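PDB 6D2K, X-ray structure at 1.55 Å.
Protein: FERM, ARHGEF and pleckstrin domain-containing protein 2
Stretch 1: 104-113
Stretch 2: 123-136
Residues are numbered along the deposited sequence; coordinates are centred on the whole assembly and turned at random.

Stretch 1 104-113: FALQLKRDLL
Stretch 2 123-136: TAALLISHLLQSEI

Leu112 and Leu131 are the two residues most covered in this contact between two helices of one chain. Both direct their CA-to-CB bonds toward the opposite helix. Leu112 has chi1 t (-177°) and chi2 p (66°). This places Leu112 CD2 3.7 Å from Ile128 CG1, its closest approach to the second stretch. Leu112 CD2 also lies 4.5 Å from Leu127 CB and 4.3 Å from Ala124 O. CD1 of Leu112 is 4.3 Å from CB of Ala124. One leucine therefore packs against three residues spaced along about one turn of the partner helix.

Leu127 points toward the first stretch, with chi1 m (-80°) and chi2 t (168°). Ala124 and Ile128 leave their backbone sideways. The end of Ile128 comes nearer, with chi1 m (-61°) and chi2 t (169°). Ala125 points away and takes no part.

Leu131 makes the next group of contacts, one turn beyond Leu127. Its rotamer is chi1 m (-70°) and chi2 t (166°). CD1 of Leu131 lies 3.7 Å from CB of Lys109, so the aliphatic base of the lysine extends the apolar surface. CD2 of Leu131 lies 4.0 Å from the carbonyl O of Ala105. Ala105 O already accepts the backbone hydrogen bond from Lys109 N at 2.9 Å, so the leucine methyl packs against a carbonyl engaged within its own helix.

Both stretches are helical and continue helices that begin earlier in the chain. Phi and psi stay near -62° and -42° through most of their length. Glu135 departs to -93/-45, and Ile136 to -114/-4. The N-to-C directions make an angle of 137°, so the helices run in broadly opposite senses but cross obliquely. Their axes approach to 11.1 Å. In the register, CA of Lys109 is 7.6 Å from CA of Leu131, and CA of Leu112 is 7.8 Å from CA of Ala124. The contact is small, burying 321 Å² over both sides. No direct hydrogen bond crosses it.

Within the second helix, Ser129 OG donates to Leu126 O at 2.7 Å, and Ser134 OG donates to Leu131 O at 2.8 Å. Both serines have chi1 p (74° and 75°), and each hydroxyl turns back to the carbonyl three residues earlier in the same helix.

The polar edge is formed by Lys109 and Glu135. Lys109 is fully extended, with all four chi angles t, and its CA-to-CB bond points sideways. Glu135 points toward the first helix, with chi1 t (-176°), chi2 t (156°) and chi3 -52°. Lys109 NZ and Glu135 OE1 form a long salt bridge at 3.9 Å. Two waters supplement it. Water 1 accepts from Lys109 NZ at 2.8 Å and donates a weak bond to Glu135 OE1 at 2.7 Å. Water 2 accepts from Lys109 NZ at 2.8 Å and donates to Glu135 OE2 at 2.9 Å. The charged pair is thus bridged through both carboxylate oxygens.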

# COMPACT_ATOMS: atom_id res chain seq x y z
N PHE A 104 -8.96 5.11 1.64
CA PHE A 104 -8.58 3.73 1.93
C PHE A 104 -9.37 2.74 1.07
O PHE A 104 -8.81 1.74 0.61
CB PHE A 104 -8.75 3.40 3.42
CG PHE A 104 -7.48 3.56 4.23
CD1 PHE A 104 -6.78 2.45 4.66
CD2 PHE A 104 -7.00 4.82 4.56
CE1 PHE A 104 -5.61 2.58 5.40
CE2 PHE A 104 -5.82 4.97 5.30
CZ PHE A 104 -5.13 3.84 5.72
N ALA A 105 -10.65 2.98 0.86
CA ALA A 105 -11.43 2.10 -0.01
C ALA A 105 -10.86 2.11 -1.43
O ALA A 105 -10.81 1.05 -2.08
CB ALA A 105 -12.91 2.50 -0.01
N LEU A 106 -10.44 3.28 -1.90
CA LEU A 106 -9.83 3.39 -3.24
C LEU A 106 -8.50 2.65 -3.29
O LEU A 106 -8.15 2.04 -4.31
CB LEU A 106 -9.61 4.86 -3.63
CG LEU A 106 -10.88 5.68 -3.94
CD1 LEU A 106 -10.50 7.09 -4.40
CD2 LEU A 106 -11.71 4.96 -4.99
N GLN A 107 -7.75 2.68 -2.19
CA GLN A 107 -6.47 1.98 -2.15
C GLN A 107 -6.70 0.48 -2.23
O GLN A 107 -6.01 -0.25 -2.95
CB GLN A 107 -5.72 2.33 -0.86
CG GLN A 107 -4.47 1.48 -0.60
CD GLN A 107 -3.34 1.78 -1.55
OE1 GLN A 107 -2.84 0.89 -2.24
NE2 GLN A 107 -2.93 3.01 -1.58
N LEU A 108 -7.69 -0.00 -1.48
CA LEU A 108 -8.00 -1.42 -1.48
C LEU A 108 -8.53 -1.86 -2.84
O LEU A 108 -8.21 -2.97 -3.30
CB LEU A 108 -8.99 -1.75 -0.36
CG LEU A 108 -8.34 -1.56 1.01
CD1 LEU A 108 -9.45 -1.49 2.06
CD2 LEU A 108 -7.32 -2.67 1.34
N LYS A 109 -9.31 -1.00 -3.50
CA LYS A 109 -9.74 -1.22 -4.86
C LYS A 109 -8.52 -1.42 -5.76
O LYS A 109 -8.49 -2.35 -6.56
CB LYS A 109 -10.63 -0.07 -5.35
CG LYS A 109 -10.97 -0.14 -6.84
CD LYS A 109 -11.84 1.03 -7.26
CE LYS A 109 -11.95 1.08 -8.77
NZ LYS A 109 -12.67 2.28 -9.26
N ARG A 110 -7.53 -0.54 -5.63
CA ARG A 110 -6.32 -0.66 -6.44
C ARG A 110 -5.57 -1.96 -6.13
O ARG A 110 -5.10 -2.64 -7.06
CB ARG A 110 -5.39 0.54 -6.24
CG ARG A 110 -4.01 0.34 -6.87
CD ARG A 110 -2.94 1.24 -6.24
NE ARG A 110 -3.13 2.61 -6.64
CZ ARG A 110 -2.57 3.66 -6.05
NH1 ARG A 110 -1.79 3.52 -4.99
NH2 ARG A 110 -2.84 4.87 -6.52
N ASP A 111 -5.46 -2.32 -4.85
CA ASP A 111 -4.73 -3.53 -4.47
C ASP A 111 -5.43 -4.77 -4.99
O ASP A 111 -4.78 -5.76 -5.32
CB ASP A 111 -4.55 -3.61 -2.94
CG ASP A 111 -3.58 -2.56 -2.41
OD1 ASP A 111 -3.57 -2.34 -1.19
OD2 ASP A 111 -2.82 -1.98 -3.22
N LEU A 112 -6.75 -4.73 -5.08
CA LEU A 112 -7.49 -5.85 -5.65
C LEU A 112 -7.20 -5.95 -7.16
O LEU A 112 -6.88 -7.03 -7.67
CB LEU A 112 -8.99 -5.69 -5.37
CG LEU A 112 -9.93 -6.80 -5.84
CD1 LEU A 112 -9.66 -8.08 -5.08
CD2 LEU A 112 -11.38 -6.38 -5.65
N LEU A 113 -7.27 -4.82 -7.86
CA LEU A 113 -7.03 -4.77 -9.30
C LEU A 113 -5.62 -5.23 -9.66
O LEU A 113 -5.41 -5.95 -10.64
CB LEU A 113 -7.26 -3.35 -9.82
CG LEU A 113 -6.92 -3.08 -11.29
CD1 LEU A 113 -7.78 -3.94 -12.21
CD2 LEU A 113 -7.08 -1.61 -11.61
N THR A 123 -15.60 -13.43 -1.96
CA THR A 123 -15.22 -12.24 -1.23
C THR A 123 -14.77 -11.09 -2.14
O THR A 123 -15.07 -9.91 -1.88
CB THR A 123 -14.17 -12.56 -0.16
OG1 THR A 123 -14.75 -13.50 0.75
CG2 THR A 123 -13.78 -11.29 0.60
N ALA A 124 -14.05 -11.43 -3.21
CA ALA A 124 -13.65 -10.43 -4.18
C ALA A 124 -14.88 -9.79 -4.80
O ALA A 124 -14.97 -8.57 -4.94
CB ALA A 124 -12.78 -11.06 -5.27
N ALA A 125 -15.83 -10.64 -5.19
CA ALA A 125 -17.08 -10.20 -5.80
C ALA A 125 -17.87 -9.31 -4.85
O ALA A 125 -18.46 -8.28 -5.27
CB ALA A 125 -17.90 -11.42 -6.19
N LEU A 126 -17.89 -9.69 -3.58
CA LEU A 126 -18.57 -8.88 -2.57
C LEU A 126 -17.90 -7.51 -2.41
O LEU A 126 -18.58 -6.48 -2.35
CB LEU A 126 -18.61 -9.63 -1.24
CG LEU A 126 -19.30 -8.92 -0.08
CD1 LEU A 126 -20.78 -8.62 -0.44
CD2 LEU A 126 -19.18 -9.75 1.20
N LEU A 127 -16.57 -7.48 -2.32
CA LEU A 127 -15.85 -6.21 -2.27
C LEU A 127 -16.22 -5.32 -3.45
O LEU A 127 -16.52 -4.13 -3.27
CB LEU A 127 -14.33 -6.45 -2.27
CG LEU A 127 -13.73 -6.83 -0.93
CD1 LEU A 127 -12.30 -7.33 -1.12
CD2 LEU A 127 -13.75 -5.64 0.01
N ILE A 128 -16.15 -5.87 -4.66
CA ILE A 128 -16.45 -5.09 -5.85
C ILE A 128 -17.89 -4.60 -5.82
O ILE A 128 -18.16 -3.47 -6.20
CB ILE A 128 -16.19 -5.89 -7.14
CG1 ILE A 128 -14.71 -6.27 -7.20
CG2 ILE A 128 -16.58 -5.07 -8.37
CD1 ILE A 128 -14.39 -7.27 -8.30
N SER A 129 -18.81 -5.42 -5.31
CA SER A 129 -20.22 -5.00 -5.27
C SER A 129 -20.42 -3.76 -4.38
O SER A 129 -21.27 -2.90 -4.68
CB SER A 129 -21.14 -6.15 -4.84
OG SER A 129 -21.02 -6.44 -3.45
N HIS A 130 -19.67 -3.67 -3.30
CA HIS A 130 -19.72 -2.48 -2.44
C HIS A 130 -19.05 -1.29 -3.11
O HIS A 130 -19.54 -0.15 -2.99
CB HIS A 130 -19.11 -2.75 -1.07
CG HIS A 130 -20.04 -3.50 -0.15
ND1 HIS A 130 -19.79 -4.78 0.29
CD2 HIS A 130 -21.24 -3.15 0.36
CE1 HIS A 130 -20.79 -5.18 1.06
NE2 HIS A 130 -21.68 -4.20 1.12
N LEU A 131 -17.97 -1.54 -3.83
CA LEU A 131 -17.32 -0.47 -4.59
C LEU A 131 -18.27 0.09 -5.65
O LEU A 131 -18.34 1.31 -5.84
CB LEU A 131 -16.01 -0.96 -5.23
CG LEU A 131 -14.87 -1.24 -4.26
CD1 LEU A 131 -13.74 -2.02 -4.95
CD2 LEU A 131 -14.35 0.04 -3.65
N LEU A 132 -19.03 -0.79 -6.31
CA LEU A 132 -20.07 -0.34 -7.24
C LEU A 132 -21.13 0.50 -6.53
O LEU A 132 -21.53 1.55 -7.02
CB LEU A 132 -20.74 -1.52 -7.95
CG LEU A 132 -19.90 -2.29 -8.98
CD1 LEU A 132 -20.76 -3.39 -9.59
CD2 LEU A 132 -19.35 -1.37 -10.06
N GLN A 133 -21.59 0.05 -5.37
CA GLN A 133 -22.61 0.82 -4.66
C GLN A 133 -22.11 2.24 -4.33
O GLN A 133 -22.84 3.22 -4.49
CB GLN A 133 -23.06 0.07 -3.41
CG GLN A 133 -24.24 0.70 -2.64
CD GLN A 133 -25.53 0.73 -3.45
OE1 GLN A 133 -25.75 -0.11 -4.31
NE2 GLN A 133 -26.39 1.71 -3.15
N SER A 134 -20.84 2.35 -3.94
CA SER A 134 -20.30 3.67 -3.62
C SER A 134 -20.20 4.57 -4.84
O SER A 134 -20.43 5.77 -4.73
CB SER A 134 -18.91 3.56 -2.96
OG SER A 134 -17.90 3.24 -3.90
N GLU A 135 -19.85 4.00 -5.99
CA GLU A 135 -19.51 4.82 -7.15
C GLU A 135 -20.70 5.10 -8.05
O GLU A 135 -20.88 6.24 -8.50
CB GLU A 135 -18.37 4.19 -7.95
CG GLU A 135 -17.90 5.07 -9.11
CD GLU A 135 -16.48 4.78 -9.53
OE1 GLU A 135 -15.58 4.79 -8.66
OE2 GLU A 135 -16.24 4.57 -10.74
N ILE A 136 -21.49 4.08 -8.33
CA ILE A 136 -22.63 4.26 -9.26
C ILE A 136 -23.99 4.10 -8.58
O ILE A 136 -25.03 4.29 -9.23
CB ILE A 136 -22.56 3.34 -10.50
CG1 ILE A 136 -22.66 1.86 -10.11
CG2 ILE A 136 -21.31 3.63 -11.31
CD1 ILE A 136 -22.69 0.92 -11.33
O HOH W 1 -15.24 2.20 -8.09
O HOH W 2 -13.68 3.54 -11.60